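Local coordinates for 2-hydroxyhepta-2,4-diene-1,7-dioate isomerase (Mycobacterium marinum, PDB 3QDF), which binds zinc and probably acts as an isomerase or acetylpyruvate hydrolase of the fumarylacetoacetate hydrolase family, at residues S20-L25 against T32-A37. Residues are numbered along the deposited sequence; the frame is centred on the assembly and turned at random. Where two conformers were deposited one is given.
Sequences SIEGEL and TAREIA
Ser20 faces Arg34 and Glu22 faces Thr32 as hydrogen-bonded pairs of an antiparallel ladder, with Ile21 and Ala33 forming the non-hydrogen-bonded pair between them. The short strand axes approach to 4.7 Å, their N-to-C directions 158° apart. Each hydrogen-bonded pair exchanges two backbone bonds; the straightest is Glu22 N to Thr32 O, 2.8 Å, and Thr32 O also takes a CA-H...O contact from Ile21. These are the facing edges of a beta hairpin, strands 15-22 and 32-38, within the Rv2993c-like N-terminal region, away from the zinc sites. Strand 45-52 pairs with the far edge of 32-38, and strand 6-12 with that of 15-22. Alternation sends Ser20, Glu22, Thr32 and Arg34 to one face. There, in one of two conformers deposited for Arg34, a diagonal salt bridge joins the neighbouring pairs: the guanidinium meets Glu22 side-on, giving both NE, at 2.9 Å, and NH2, at 3.0 Å, to the single oxygen OE1. Both donors come from the syn side of OE1, NE more out of the carboxylate plane than NH2, while OE1 lies near the guanidinium plane. On the opposite face, Ile21 CD1 lies 3.9 Å from Ala33 CB, and Ile10 of strand 6-12 packs on Ala33. Farther along the ladder, where Ile36 bonds through its backbone to Phe18, Ile36 CD1 lies 3.7 Å from Ser20 N; a water bonded to Thr32 OG1 donates weakly to Glu22 O.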
ATOM      1  N   SER A  20     -16.975  -2.020  -4.315  1.00 23.43           N
ATOM      2  CA  SER A  20     -16.925  -0.574  -4.146  1.00 23.60           C
ATOM      3  C   SER A  20     -17.331  -0.253  -2.712  1.00 24.56           C
ATOM      4  O   SER A  20     -18.449  -0.577  -2.283  1.00 24.93           O
ATOM      5  CB  SER A  20     -17.863   0.129  -5.110  1.00 24.39           C
ATOM      6  OG  SER A  20     -17.752   1.531  -4.980  1.00 24.43           O
ATOM      7  N   ILE A  21     -16.421   0.384  -1.984  1.00 24.08           N
ATOM      8  CA  ILE A  21     -16.623   0.701  -0.574  1.00 25.27           C
ATOM      9  C   ILE A  21     -17.129   2.139  -0.471  1.00 26.67           C
ATOM     10  O   ILE A  21     -16.381   3.091  -0.686  1.00 25.89           O
ATOM     11  CB  ILE A  21     -15.314   0.519   0.253  1.00 24.43           C
ATOM     12  CG1 ILE A  21     -14.651  -0.845  -0.012  1.00 23.96           C
ATOM     13  CG2 ILE A  21     -15.562   0.792   1.747  1.00 24.32           C
ATOM     14  CD1 ILE A  21     -15.496  -2.044   0.299  1.00 27.58           C
ATOM     15  N   GLU A  22     -18.412   2.278  -0.134  1.00 28.57           N
ATOM     16  CA  GLU A  22     -19.106   3.556  -0.223  1.00 30.32           C
ATOM     17  C   GLU A  22     -19.387   4.145   1.153  1.00 31.21           C
ATOM     18  O   GLU A  22     -19.572   3.403   2.115  1.00 31.86           O
ATOM     19  CB  GLU A  22     -20.425   3.375  -1.003  1.00 31.77           C
ATOM     20  CG  GLU A  22     -20.213   3.141  -2.513  1.00 32.83           C
ATOM     21  CD  GLU A  22     -21.467   2.663  -3.245  1.00 37.19           C
ATOM     22  OE1 GLU A  22     -22.552   2.514  -2.621  1.00 38.24           O
ATOM     23  OE2 GLU A  22     -21.354   2.425  -4.469  1.00 39.03           O
ATOM     24  N   GLY A  23     -19.416   5.474   1.242  1.00 31.96           N
ATOM     25  CA  GLY A  23     -19.788   6.158   2.489  1.00 33.48           C
ATOM     26  C   GLY A  23     -18.758   7.169   2.964  1.00 33.66           C
ATOM     27  O   GLY A  23     -17.675   7.285   2.384  1.00 32.41           O
ATOM     28  N   GLU A  24     -19.110   7.899   4.020  1.00 34.93           N
ATOM     29  CA  GLU A  24     -18.217   8.867   4.650  1.00 35.36           C
ATOM     30  C   GLU A  24     -17.002   8.177   5.269  1.00 34.13           C
ATOM     31  O   GLU A  24     -17.134   7.222   6.047  1.00 33.35           O
ATOM     32  CB  GLU A  24     -18.972   9.651   5.724  1.00 37.33           C
ATOM     33  CG  GLU A  24     -19.394  11.065   5.328  1.00 40.26           C
ATOM     34  CD  GLU A  24     -19.891  11.851   6.536  1.00 45.77           C
ATOM     35  OE1 GLU A  24     -21.068  11.651   6.913  1.00 48.80           O
ATOM     36  OE2 GLU A  24     -19.116  12.653   7.127  1.00 46.11           O
ATOM     37  N   LEU A  25     -15.820   8.675   4.921  1.00 33.55           N
ATOM     38  CA  LEU A  25     -14.552   8.148   5.438  1.00 33.52           C
ATOM     39  C   LEU A  25     -14.464   8.066   6.973  1.00 34.50           C
ATOM     40  O   LEU A  25     -13.818   7.163   7.513  1.00 33.96           O
ATOM     41  CB  LEU A  25     -13.404   9.001   4.918  1.00 33.61           C
ATOM     42  CG  LEU A  25     -11.988   8.463   5.049  1.00 34.07           C
ATOM     43  CD1 LEU A  25     -11.886   7.070   4.436  1.00 33.69           C
ATOM     44  CD2 LEU A  25     -11.048   9.419   4.343  1.00 36.77           C
ATOM     45  N   THR A  32     -20.796   0.975   3.087  1.00 32.38           N
ATOM     46  CA  THR A  32     -21.437  -0.120   2.349  1.00 32.88           C
ATOM     47  C   THR A  32     -20.407  -0.738   1.402  1.00 31.02           C
ATOM     48  O   THR A  32     -19.761  -0.020   0.641  1.00 31.03           O
ATOM     49  CB  THR A  32     -22.631   0.384   1.528  1.00 33.55           C
ATOM     50  OG1 THR A  32     -23.540   1.077   2.386  1.00 35.94           O
ATOM     51  CG2 THR A  32     -23.363  -0.778   0.859  1.00 35.58           C
ATOM     52  N   ALA A  33     -20.243  -2.058   1.483  1.00 30.08           N
ATOM     53  CA  ALA A  33     -19.439  -2.812   0.530  1.00 28.50           C
ATOM     54  C   ALA A  33     -20.332  -3.297  -0.620  1.00 28.51           C
ATOM     55  O   ALA A  33     -21.051  -4.273  -0.463  1.00 29.25           O
ATOM     56  CB  ALA A  33     -18.766  -4.002   1.229  1.00 27.31           C
ATOM     57  N   ARG A  34     -20.264  -2.614  -1.763  1.00 27.93           N
ATOM     58  CA  ARG A  34     -21.073  -2.943  -2.939  0.60 28.35           C
ATOM     59  C   ARG A  34     -20.314  -3.925  -3.837  1.00 27.59           C
ATOM     60  O   ARG A  34     -19.336  -3.552  -4.502  1.00 26.64           O
ATOM     61  CB  ARG A  34     -21.407  -1.656  -3.694  0.60 28.64           C
ATOM     62  CG  ARG A  34     -22.273  -1.832  -4.928  0.60 30.53           C
ATOM     63  CD  ARG A  34     -22.895  -0.488  -5.359  0.60 32.93           C
ATOM     64  NE  ARG A  34     -23.449   0.257  -4.226  0.60 33.76           N
ATOM     65  CZ  ARG A  34     -24.695   0.145  -3.776  0.60 34.40           C
ATOM     66  NH1 ARG A  34     -25.553  -0.684  -4.355  0.60 35.64           N
ATOM     67  NH2 ARG A  34     -25.083   0.861  -2.735  0.60 33.68           N
ATOM     68  N   GLU A  35     -20.750  -5.182  -3.832  1.00 26.96           N
ATOM     69  CA  GLU A  35     -20.055  -6.263  -4.522  1.00 26.89           C
ATOM     70  C   GLU A  35     -19.904  -6.033  -6.032  1.00 26.18           C
ATOM     71  O   GLU A  35     -20.869  -5.735  -6.736  1.00 26.93           O
ATOM     72  CB  GLU A  35     -20.752  -7.607  -4.259  1.00 28.04           C
ATOM     73  CG  GLU A  35     -19.907  -8.834  -4.584  1.00 28.59           C
ATOM     74  CD  GLU A  35     -20.666 -10.155  -4.439  1.00 32.54           C
ATOM     75  OE1 GLU A  35     -21.896 -10.221  -4.710  1.00 32.61           O
ATOM     76  OE2 GLU A  35     -20.010 -11.146  -4.063  1.00 34.14           O
ATOM     77  N   ILE A  36     -18.678  -6.162  -6.504  1.00 25.24           N
ATOM     78  CA  ILE A  36     -18.359  -6.034  -7.917  1.00 25.56           C
ATOM     79  C   ILE A  36     -18.445  -7.418  -8.561  1.00 26.48           C
ATOM     80  O   ILE A  36     -17.988  -8.423  -7.986  1.00 25.68           O
ATOM     81  CB  ILE A  36     -16.953  -5.360  -8.116  1.00 24.56           C
ATOM     82  CG1 ILE A  36     -17.098  -3.845  -7.898  1.00 24.36           C
ATOM     83  CG2 ILE A  36     -16.366  -5.633  -9.498  1.00 23.40           C
ATOM     84  CD1 ILE A  36     -15.823  -3.148  -7.615  1.00 19.34           C
ATOM     85  N   ALA A  37     -19.047  -7.462  -9.746  1.00 27.50           N
ATOM     86  CA  ALA A  37     -19.136  -8.700 -10.510  1.00 28.97           C
ATOM     87  C   ALA A  37     -17.944  -8.791 -11.444  1.00 28.83           C
ATOM     88  O   ALA A  37     -17.113  -9.688 -11.302  1.00 29.29           O
ATOM     89  CB  ALA A  37     -20.467  -8.781 -11.297  1.00 29.73           C
TER
HETATM   90  O   HOH W   1     -22.740   3.816   2.568  1.00 34.49           O